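Local structure of Cap5O (Staphylococcus aureus, 3OJO) at residues E128-P133 and S214-N219; H268-D273 and K286-G291; D304-I309 and E342-E347. The protein probably oxidises UDP-N-acetyl-mannosamine with bound NAD as the electron acceptor, as a dehydrogenase of capsular polysaccharide biosynthesis. All blocks are in the same frame, centred on the assembly; numbering follows the deposited sequence.

How the contacts relate
From the N terminus, the three contacts follow one another in series, without nesting or crossing. Contact 1 closes a loop of 80 residues, bringing the loop after strand 124-127 of the NAD-binding domain onto helix 208-238. Contact 2 spans 12 residues that include helix 275-280 and sets the loop 268-273 beside the start of helix 286-312. These two touch, chiefly where L216 packs on A271 and where N219 probably hydrogen-bonds C269, and both border the second subunit. Helix 286-312 then runs on to contact 3, whose centre lies about 27 Å from that of contact 2; there its far end meets helix 336-346 beside the five-stranded sheet of the UDP-binding domain.

Contact 1 of 3, residues E128-P133 and S214-N219; sequences ESTIAP and SKLMEN. With NAD (nicotinamide-adenine-dinucleotide), chain J; PDC (pyridine-2,6-dicarboxylic acid), chain L.
At the nicotinamide-ribose end of the NAD pocket, the loop T130-P133 rests on a single leucine, L216, of helix 208-238. The two methyls of L216 divide the work. CD2 meets the methyl CG2 of T130 at 3.6 Å, while CD1 fits against the carbonyl oxygen O of I131 and the ring carbon CD of P133, 3.6 Å from each. No hydrogen bond joins the segments; the contact is van der Waals packing and largely buried. T130 has two different sides: its CG2 lies anti to the backbone N and faces the helix, whereas OG1 (chi1 -62°) stays beside the backbone N and comes to 3.0 Å from C6N of the nicotinamide ring. Its amide is tied down as well, T130 N donating to the ribose hydroxyl O2D of NAD at 2.9 Å with an angle of 163°. One turn further along the helix, N219 OD1 lies 3.5 Å from C5 of a bound pyridine-2,6-dicarboxylate, and E218, salt-bridged to R163, packs on the same ligand. A loop at the carboxy end of a parallel strand that binds the cofactor and packs on the next domain's helix is characteristic of a Rossmann-type NAD site at an interdomain cleft.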
loop_
_atom_site.group_PDB
_atom_site.type_symbol
_atom_site.label_atom_id
_atom_site.label_comp_id
_atom_site.label_asym_id
_atom_site.label_seq_id
_atom_site.Cartn_x
_atom_site.Cartn_y
_atom_site.Cartn_z
ATOM N N GLU B 128 -3.481 21.122 17.245
ATOM C CA GLU B 128 -3.510 19.675 17.496
ATOM C C GLU B 128 -4.450 18.943 16.523
ATOM O O GLU B 128 -4.317 17.741 16.331
ATOM C CB GLU B 128 -3.904 19.374 18.942
ATOM C CG GLU B 128 -2.732 19.324 19.905
ATOM C CD GLU B 128 -3.056 18.798 21.296
ATOM O OE1 GLU B 128 -4.245 18.505 21.569
ATOM O OE2 GLU B 128 -2.117 18.694 22.120
ATOM N N SER B 129 -5.382 19.671 15.915
ATOM C CA SER B 129 -6.364 19.203 14.941
ATOM C C SER B 129 -5.679 18.743 13.654
ATOM O O SER B 129 -4.590 19.222 13.320
ATOM C CB SER B 129 -7.318 20.350 14.596
ATOM O OG SER B 129 -7.922 20.885 15.759
ATOM N N THR B 130 -6.338 17.861 12.909
ATOM C CA THR B 130 -5.798 17.378 11.643
ATOM C C THR B 130 -5.842 18.487 10.634
ATOM O O THR B 130 -6.899 19.089 10.437
ATOM C CB THR B 130 -6.526 16.115 11.190
ATOM O OG1 THR B 130 -6.296 15.129 12.199
ATOM C CG2 THR B 130 -6.024 15.609 9.835
ATOM N N ILE B 131 -4.694 18.806 10.027
ATOM C CA ILE B 131 -4.644 19.876 9.038
ATOM C C ILE B 131 -3.994 19.445 7.745
ATOM O O ILE B 131 -3.057 18.637 7.767
ATOM C CB ILE B 131 -4.074 21.194 9.612
ATOM C CG1 ILE B 131 -2.630 21.024 10.094
ATOM C CG2 ILE B 131 -5.013 21.802 10.677
ATOM C CD1 ILE B 131 -2.039 22.220 10.703
ATOM N N ALA B 132 -4.477 20.005 6.617
ATOM C CA ALA B 132 -3.934 19.729 5.286
ATOM C C ALA B 132 -2.517 20.270 5.208
ATOM O O ALA B 132 -2.215 21.252 5.890
ATOM C CB ALA B 132 -4.806 20.361 4.212
ATOM N N PRO B 133 -1.608 19.653 4.422
ATOM C CA PRO B 133 -0.235 20.181 4.356
ATOM C C PRO B 133 -0.213 21.614 3.854
ATOM O O PRO B 133 -1.031 21.998 3.012
ATOM C CB PRO B 133 0.481 19.205 3.423
ATOM C CG PRO B 133 -0.349 17.978 3.456
ATOM C CD PRO B 133 -1.758 18.481 3.535
ATOM N N SER B 214 3.093 13.913 6.876
ATOM C CA SER B 214 3.333 12.625 7.501
ATOM C C SER B 214 2.050 11.985 8.027
ATOM O O SER B 214 1.827 10.783 7.843
ATOM C CB SER B 214 4.372 12.782 8.620
ATOM O OG SER B 214 4.209 11.831 9.667
ATOM N N LYS B 215 1.244 12.760 8.729
ATOM C CA LYS B 215 0.037 12.228 9.348
ATOM C C LYS B 215 -1.036 11.873 8.345
ATOM O O LYS B 215 -1.781 10.912 8.518
ATOM C CB LYS B 215 -0.458 13.163 10.469
ATOM C CG LYS B 215 0.323 12.934 11.751
ATOM C CD LYS B 215 0.064 11.549 12.387
ATOM C CE LYS B 215 1.208 11.090 13.257
ATOM N NZ LYS B 215 0.815 11.028 14.692
ATOM N N LEU B 216 -1.045 12.613 7.267
ATOM C CA LEU B 216 -1.958 12.429 6.178
ATOM C C LEU B 216 -1.534 11.292 5.260
ATOM O O LEU B 216 -2.416 10.613 4.718
ATOM C CB LEU B 216 -2.201 13.765 5.463
ATOM C CG LEU B 216 -2.945 14.842 6.315
ATOM C CD1 LEU B 216 -3.490 15.959 5.446
ATOM C CD2 LEU B 216 -4.107 14.237 7.124
ATOM N N MET B 217 -0.195 11.079 5.098
ATOM C CA MET B 217 0.396 9.962 4.361
ATOM C C MET B 217 0.067 8.622 5.042
ATOM O O MET B 217 -0.072 7.611 4.362
ATOM C CB MET B 217 1.900 10.112 4.267
ATOM C CG MET B 217 2.320 10.770 3.010
ATOM S SD MET B 217 4.128 10.932 2.789
ATOM C CE MET B 217 4.705 9.393 3.402
ATOM N N GLU B 218 -0.027 8.619 6.386
ATOM C CA GLU B 218 -0.404 7.467 7.208
ATOM C C GLU B 218 -1.832 7.067 6.834
ATOM O O GLU B 218 -2.096 5.901 6.537
ATOM C CB GLU B 218 -0.346 7.831 8.709
ATOM C CG GLU B 218 1.058 7.851 9.308
ATOM C CD GLU B 218 1.156 8.275 10.768
ATOM O OE1 GLU B 218 2.282 8.570 11.233
ATOM O OE2 GLU B 218 0.111 8.305 11.454
ATOM N N ASN B 219 -2.734 8.064 6.779
ATOM C CA ASN B 219 -4.131 7.896 6.436
ATOM C C ASN B 219 -4.329 7.397 5.008
ATOM O O ASN B 219 -5.232 6.593 4.756
ATOM C CB ASN B 219 -4.872 9.207 6.657
ATOM C CG ASN B 219 -5.084 9.570 8.105
ATOM O OD1 ASN B 219 -4.629 8.880 9.012
ATOM N ND2 ASN B 219 -5.773 10.686 8.357
HETATM P PA NAD J . -14.918 16.522 19.013
HETATM O O1A NAD J . -16.071 16.758 18.119
HETATM O O2A NAD J . -15.188 15.439 19.982
HETATM O O5B NAD J . -14.590 17.887 19.796
HETATM C C5B NAD J . -14.572 19.130 19.147
HETATM C C4B NAD J . -15.077 20.160 20.130
HETATM O O4B NAD J . -14.648 21.442 19.723
HETATM C C3B NAD J . -16.607 20.185 20.244
HETATM O O3B NAD J . -16.974 20.219 21.618
HETATM C C2B NAD J . -16.965 21.527 19.617
HETATM O O2B NAD J . -18.132 22.112 20.158
HETATM C C1B NAD J . -15.722 22.357 19.889
HETATM N N9A NAD J . -15.604 23.465 18.929
HETATM C C8A NAD J . -15.898 23.413 17.584
HETATM N N7A NAD J . -15.554 24.592 17.019
HETATM C C5A NAD J . -15.054 25.391 17.993
HETATM C C6A NAD J . -14.575 26.702 17.966
HETATM N N6A NAD J . -14.568 27.358 16.800
HETATM N N1A NAD J . -14.112 27.283 19.143
HETATM C C2A NAD J . -14.112 26.566 20.329
HETATM N N3A NAD J . -14.591 25.271 20.350
HETATM C C4A NAD J . -15.054 24.692 19.201
HETATM O O3 NAD J . -13.612 16.232 18.100
HETATM P PN NAD J . -12.305 15.465 18.630
HETATM O O1N NAD J . -12.569 14.008 18.529
HETATM O O2N NAD J . -11.865 16.061 19.916
HETATM O O5D NAD J . -11.234 15.792 17.508
HETATM C C5D NAD J . -11.080 17.087 16.988
HETATM C C4D NAD J . -10.159 16.994 15.777
HETATM O O4D NAD J . -8.893 16.481 16.162
HETATM C C3D NAD J . -10.623 15.997 14.714
HETATM O O3D NAD J . -11.703 16.407 13.895
HETATM C C2D NAD J . -9.336 15.829 13.945
HETATM O O2D NAD J . -9.041 17.039 13.295
HETATM C C1D NAD J . -8.337 15.736 15.086
HETATM N N1N NAD J . -8.152 14.298 15.389
HETATM C C2N NAD J . -8.864 13.657 16.378
HETATM C C3N NAD J . -8.672 12.284 16.596
HETATM C C7N NAD J . -9.079 11.660 17.903
HETATM O O7N NAD J . -8.157 10.791 18.531
HETATM N N7N NAD J . -10.290 11.912 18.418
HETATM C C4N NAD J . -7.784 11.568 15.782
HETATM C C5N NAD J . -7.094 12.212 14.757
HETATM C C6N NAD J . -7.307 13.580 14.568
HETATM N N1 PDC L . -4.048 4.398 11.789
HETATM C C2 PDC L . -3.661 3.325 11.092
HETATM C C3 PDC L . -2.998 3.553 9.889
HETATM C C4 PDC L . -2.851 4.907 9.487
HETATM C C5 PDC L . -3.293 5.969 10.295
HETATM C C6 PDC L . -3.890 5.647 11.480
HETATM C C7 PDC L . -3.954 1.992 11.710
HETATM O O1 PDC L . -3.611 0.958 11.167
HETATM O O2 PDC L . -4.609 1.980 12.915
HETATM C C8 PDC L . -4.399 6.596 12.487
HETATM O O3 PDC L . -4.295 7.817 12.355
HETATM O O4 PDC L . -4.973 6.072 13.592
#

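Contact 2 of 3, residues H268-D273 and K286-G291; sequences HCLAVD and KLIQTG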
loop_
_atom_site.group_PDB
_atom_site.type_symbol
_atom_site.label_atom_id
_atom_site.label_comp_id
_atom_site.label_asym_id
_atom_site.label_seq_id
_atom_site.Cartn_x
_atom_site.Cartn_y
_atom_site.Cartn_z
ATOM N N HIS B 268 -11.540 9.841 9.456
ATOM C CA HIS B 268 -10.323 10.532 8.984
ATOM C C HIS B 268 -10.286 11.092 7.546
ATOM O O HIS B 268 -10.926 10.549 6.641
ATOM C CB HIS B 268 -9.108 9.603 9.189
ATOM C CG HIS B 268 -9.287 8.227 8.611
ATOM N ND1 HIS B 268 -9.840 7.192 9.356
ATOM C CD2 HIS B 268 -8.990 7.763 7.375
ATOM C CE1 HIS B 268 -9.859 6.139 8.551
ATOM N NE2 HIS B 268 -9.359 6.430 7.351
ATOM N N CYS B 269 -9.464 12.141 7.336
ATOM C CA CYS B 269 -9.269 12.789 6.042
ATOM C C CYS B 269 -7.832 12.654 5.523
ATOM O O CYS B 269 -6.898 12.482 6.314
ATOM C CB CYS B 269 -9.764 14.232 6.051
ATOM S SG CYS B 269 -9.318 15.189 7.528
ATOM N N LEU B 270 -7.669 12.668 4.182
ATOM C CA LEU B 270 -6.409 12.358 3.495
ATOM C C LEU B 270 -5.420 13.488 3.164
ATOM O O LEU B 270 -5.733 14.662 3.379
ATOM C CB LEU B 270 -6.684 11.493 2.257
ATOM C CG LEU B 270 -7.587 10.298 2.417
ATOM C CD1 LEU B 270 -7.674 9.547 1.118
ATOM C CD2 LEU B 270 -7.122 9.369 3.541
ATOM N N ALA B 271 -4.220 13.103 2.626
ATOM C CA ALA B 271 -3.083 13.942 2.202
ATOM C C ALA B 271 -3.388 14.802 0.945
ATOM O O ALA B 271 -2.578 14.897 0.009
ATOM C CB ALA B 271 -1.840 13.074 1.984
ATOM N N VAL B 272 -4.559 15.449 0.943
ATOM C CA VAL B 272 -4.980 16.307 -0.155
ATOM C C VAL B 272 -5.464 17.644 0.351
ATOM O O VAL B 272 -6.395 17.705 1.158
ATOM C CB VAL B 272 -5.976 15.638 -1.138
ATOM C CG1 VAL B 272 -5.248 14.745 -2.141
ATOM C CG2 VAL B 272 -7.068 14.864 -0.397
ATOM N N ASP B 273 -4.793 18.718 -0.078
ATOM C CA ASP B 273 -5.225 20.060 0.273
ATOM C C ASP B 273 -6.318 20.446 -0.753
ATOM O O ASP B 273 -6.165 20.149 -1.950
ATOM C CB ASP B 273 -4.052 21.054 0.339
ATOM C CG ASP B 273 -3.528 21.524 -0.997
ATOM O OD1 ASP B 273 -2.601 20.879 -1.529
ATOM O OD2 ASP B 273 -4.041 22.541 -1.508
ATOM N N LYS B 286 -4.265 11.088 -8.688
ATOM C CA LYS B 286 -5.055 10.072 -9.387
ATOM C C LYS B 286 -5.247 8.754 -8.602
ATOM O O LYS B 286 -6.378 8.262 -8.563
ATOM C CB LYS B 286 -4.522 9.864 -10.822
ATOM C CG LYS B 286 -5.374 8.987 -11.751
ATOM C CD LYS B 286 -6.807 9.493 -12.020
ATOM C CE LYS B 286 -7.833 8.372 -12.094
ATOM N NZ LYS B 286 -7.546 7.391 -13.179
ATOM N N LEU B 287 -4.180 8.207 -7.965
ATOM C CA LEU B 287 -4.253 6.981 -7.155
ATOM C C LEU B 287 -5.104 7.168 -5.934
ATOM O O LEU B 287 -5.912 6.296 -5.618
ATOM C CB LEU B 287 -2.856 6.502 -6.719
ATOM C CG LEU B 287 -2.744 5.049 -6.225
ATOM C CD1 LEU B 287 -2.875 4.055 -7.375
ATOM C CD2 LEU B 287 -1.423 4.828 -5.599
ATOM N N ILE B 288 -4.903 8.301 -5.220
ATOM C CA ILE B 288 -5.671 8.647 -4.020
ATOM C C ILE B 288 -7.170 8.734 -4.360
ATOM O O ILE B 288 -7.980 8.164 -3.637
ATOM C CB ILE B 288 -5.114 9.912 -3.300
ATOM C CG1 ILE B 288 -3.673 9.658 -2.810
ATOM C CG2 ILE B 288 -6.021 10.328 -2.120
ATOM C CD1 ILE B 288 -2.813 10.891 -2.596
ATOM N N GLN B 289 -7.514 9.415 -5.464
ATOM C CA GLN B 289 -8.883 9.588 -5.963
ATOM C C GLN B 289 -9.549 8.230 -6.247
ATOM O O GLN B 289 -10.659 7.976 -5.778
ATOM C CB GLN B 289 -8.848 10.438 -7.238
ATOM C CG GLN B 289 -10.209 10.834 -7.799
ATOM C CD GLN B 289 -10.040 11.532 -9.124
ATOM O OE1 GLN B 289 -9.519 10.965 -10.098
ATOM N NE2 GLN B 289 -10.477 12.781 -9.189
ATOM N N THR B 290 -8.860 7.368 -7.015
ATOM C CA THR B 290 -9.293 6.016 -7.367
ATOM C C THR B 290 -9.550 5.185 -6.104
ATOM O O THR B 290 -10.598 4.546 -6.012
ATOM C CB THR B 290 -8.277 5.389 -8.314
ATOM O OG1 THR B 290 -8.063 6.286 -9.411
ATOM C CG2 THR B 290 -8.727 4.033 -8.825
ATOM N N GLY B 291 -8.620 5.248 -5.136
ATOM C CA GLY B 291 -8.738 4.565 -3.855
ATOM C C GLY B 291 -9.994 4.950 -3.098
ATOM O O GLY B 291 -10.650 4.104 -2.506
#
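K286 O, in the first turn of helix 286-312, is gripped twice by T290: by its backbone N at 3.1 Å and by its hydroxyl OG1 at 2.7 Å. The two donors come from opposite faces of the carbonyl plane, the hydroxyl tilted 31° out of it, and this bond fixes the rotation of the T290 side chain. The same turn is held from across the dimer, where the carboxylate of E231 of the second subunit accepts from the amides of L287 and I288; a negative group at a helix start would be expected to suit the helix dipole. From this anchored turn I288 reaches over to the loop 268-273. Its methyl CG2, anti to the backbone N, meets CD1 of L270 at 3.7 Å, the two side chains running past each other in opposite directions. V272 adds a looser touch, its CG1 being 4.5 Å from that same CG2, so one isoleucine methyl serves both loop residues. Between L270 and V272, both pointing at the helix, A271 is the centre of an inverse gamma turn, closed by V272 N donating to L270 O at 2.8 Å. T220 OG1 bonds the A271 amide from helix 208-238, and just upstream C269 is locked in a disulfide with C103, in keeping with the oxidised form of the enzyme. With its His-Cys pair, H268 and C269, the segment probably corresponds to the cysteine-bearing loop of the UDP-glucose/GDP-mannose dehydrogenase family, beside the cofactor cleft.

Contact 3 of 3, residues D304-I309 and E342-E347; sequences DTTKQI and ELLNQE
T306 and L344 form the buried, apolar half of this contact, while K307 and E347 make up its charged half on the solvent side. On the inner side the T306 methyl CG2 sits over the fork of L344, 3.9 Å from CD2 and 4.2 Å from CD1, the two side chains standing at about a right angle. T306 can offer its methyl because CG2 lies anti to the backbone N. Its hydroxyl turns back along its own helix and bonds V302 O, so the polar atom is satisfied without entering the apolar seam. Below this pair lies the parallel sheet of the UDP-binding domain: both residues touch V318 and L379, L344 also reaches V320, and T306 also reaches L377. V303 of helix 286-312 flanks L344 as well.

The outer side is more open to solvent, K307 being exposed. Its chain bends at chi3 (-90°), which brings the ammonium across to E347, the residue at which the chain leaves helix 336-346. K307 NZ and E347 OE2 make a long salt bridge of 3.6 Å, the only one between the two segments. The carboxylate also lies against the lysine stem, where K307 CE lies 3.8 Å from E347 OE2. Here too the two side chains cross nearly at right angles. The ion pair lies on the solvent side of the apolar seam. Two helices side by side, both packed on a parallel sheet, with helix 336-346 linking the neighbouring strands 317-321 and 351-355 in a beta-alpha-beta unit, are typical of a Rossmann-like alpha/beta domain.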
loop_
_atom_site.group_PDB
_atom_site.type_symbol
_atom_site.label_atom_id
_atom_site.label_comp_id
_atom_site.label_asym_id
_atom_site.label_seq_id
_atom_site.Cartn_x
_atom_site.Cartn_y
_atom_site.Cartn_z
ATOM N N ASP B 304 -25.935 -4.495 -2.925
ATOM C CA ASP B 304 -26.198 -5.360 -4.074
ATOM C C ASP B 304 -26.067 -6.838 -3.693
ATOM O O ASP B 304 -26.871 -7.660 -4.142
ATOM C CB ASP B 304 -25.275 -4.995 -5.260
ATOM C CG ASP B 304 -25.119 -6.099 -6.302
ATOM O OD1 ASP B 304 -26.103 -6.363 -7.041
ATOM O OD2 ASP B 304 -24.027 -6.732 -6.345
ATOM N N THR B 305 -25.077 -7.169 -2.851
ATOM C CA THR B 305 -24.863 -8.541 -2.369
ATOM C C THR B 305 -26.027 -8.961 -1.449
ATOM O O THR B 305 -26.511 -10.093 -1.550
ATOM C CB THR B 305 -23.483 -8.670 -1.722
ATOM O OG1 THR B 305 -22.492 -8.202 -2.640
ATOM C CG2 THR B 305 -23.163 -10.085 -1.308
ATOM N N THR B 306 -26.483 -8.030 -0.585
ATOM C CA THR B 306 -27.589 -8.217 0.348
ATOM C C THR B 306 -28.874 -8.497 -0.434
ATOM O O THR B 306 -29.533 -9.503 -0.164
ATOM C CB THR B 306 -27.659 -7.013 1.327
ATOM O OG1 THR B 306 -26.468 -7.000 2.124
ATOM C CG2 THR B 306 -28.888 -7.046 2.247
ATOM N N LYS B 307 -29.198 -7.638 -1.431
ATOM C CA LYS B 307 -30.365 -7.763 -2.321
ATOM C C LYS B 307 -30.450 -9.168 -2.953
ATOM O O LYS B 307 -31.538 -9.737 -3.022
ATOM C CB LYS B 307 -30.344 -6.679 -3.413
ATOM C CG LYS B 307 -30.701 -5.283 -2.895
ATOM C CD LYS B 307 -31.243 -4.371 -3.987
ATOM C CE LYS B 307 -30.189 -3.570 -4.713
ATOM N NZ LYS B 307 -30.783 -2.768 -5.813
ATOM N N GLN B 308 -29.294 -9.737 -3.352
ATOM C CA GLN B 308 -29.181 -11.071 -3.937
ATOM C C GLN B 308 -29.428 -12.187 -2.918
ATOM O O GLN B 308 -29.989 -13.213 -3.288
ATOM C CB GLN B 308 -27.816 -11.251 -4.604
ATOM C CG GLN B 308 -27.696 -10.540 -5.945
ATOM C CD GLN B 308 -26.280 -10.544 -6.467
ATOM O OE1 GLN B 308 -25.667 -9.492 -6.671
ATOM N NE2 GLN B 308 -25.726 -11.722 -6.703
ATOM N N ILE B 309 -28.990 -12.010 -1.653
ATOM C CA ILE B 309 -29.185 -13.003 -0.582
ATOM C C ILE B 309 -30.684 -13.090 -0.260
ATOM O O ILE B 309 -31.243 -14.182 -0.173
ATOM C CB ILE B 309 -28.335 -12.674 0.688
ATOM C CG1 ILE B 309 -26.811 -12.750 0.393
ATOM C CG2 ILE B 309 -28.714 -13.582 1.873
ATOM C CD1 ILE B 309 -25.896 -11.928 1.374
ATOM N N GLU B 342 -28.941 3.058 5.838
ATOM C CA GLU B 342 -29.710 4.118 5.215
ATOM C C GLU B 342 -30.114 3.742 3.760
ATOM O O GLU B 342 -31.231 4.056 3.348
ATOM C CB GLU B 342 -28.851 5.396 5.282
ATOM C CG GLU B 342 -29.373 6.640 4.589
ATOM C CD GLU B 342 -28.382 7.792 4.495
ATOM O OE1 GLU B 342 -27.211 7.627 4.918
ATOM O OE2 GLU B 342 -28.790 8.873 4.002
ATOM N N LEU B 343 -29.202 3.089 2.996
ATOM C CA LEU B 343 -29.425 2.630 1.616
ATOM C C LEU B 343 -30.399 1.480 1.634
ATOM O O LEU B 343 -31.283 1.408 0.777
ATOM C CB LEU B 343 -28.111 2.155 0.940
ATOM C CG LEU B 343 -27.174 3.223 0.372
ATOM C CD1 LEU B 343 -25.818 2.621 0.047
ATOM C CD2 LEU B 343 -27.779 3.915 -0.839
ATOM N N LEU B 344 -30.229 0.581 2.599
ATOM C CA LEU B 344 -31.110 -0.560 2.774
ATOM C C LEU B 344 -32.509 -0.078 3.201
ATOM O O LEU B 344 -33.515 -0.613 2.720
ATOM C CB LEU B 344 -30.528 -1.556 3.795
ATOM C CG LEU B 344 -29.393 -2.471 3.353
ATOM C CD1 LEU B 344 -29.094 -3.475 4.426
ATOM C CD2 LEU B 344 -29.704 -3.194 2.045
ATOM N N ASN B 345 -32.569 0.941 4.091
ATOM C CA ASN B 345 -33.817 1.538 4.568
ATOM C C ASN B 345 -34.561 2.184 3.398
ATOM O O ASN B 345 -35.763 1.952 3.254
ATOM C CB ASN B 345 -33.559 2.564 5.677
ATOM C CG ASN B 345 -34.791 2.919 6.474
ATOM O OD1 ASN B 345 -35.696 3.615 6.001
ATOM N ND2 ASN B 345 -34.852 2.437 7.702
ATOM N N GLN B 346 -33.842 2.957 2.552
ATOM C CA GLN B 346 -34.381 3.606 1.359
ATOM C C GLN B 346 -34.931 2.562 0.378
ATOM O O GLN B 346 -36.030 2.737 -0.157
ATOM C CB GLN B 346 -33.297 4.458 0.688
ATOM C CG GLN B 346 -33.751 5.065 -0.621
ATOM C CD GLN B 346 -33.272 6.471 -0.844
ATOM O OE1 GLN B 346 -32.075 6.765 -0.774
ATOM N NE2 GLN B 346 -34.209 7.348 -1.165
ATOM N N GLU B 347 -34.195 1.438 0.219
ATOM C CA GLU B 347 -34.523 0.336 -0.675
ATOM C C GLU B 347 -35.858 -0.348 -0.368
ATOM O O GLU B 347 -36.035 -0.908 0.719
ATOM C CB GLU B 347 -33.377 -0.696 -0.720
ATOM C CG GLU B 347 -33.315 -1.499 -2.010
ATOM C CD GLU B 347 -32.815 -0.741 -3.228
ATOM O OE1 GLU B 347 -33.629 -0.485 -4.147
ATOM O OE2 GLU B 347 -31.609 -0.408 -3.265
#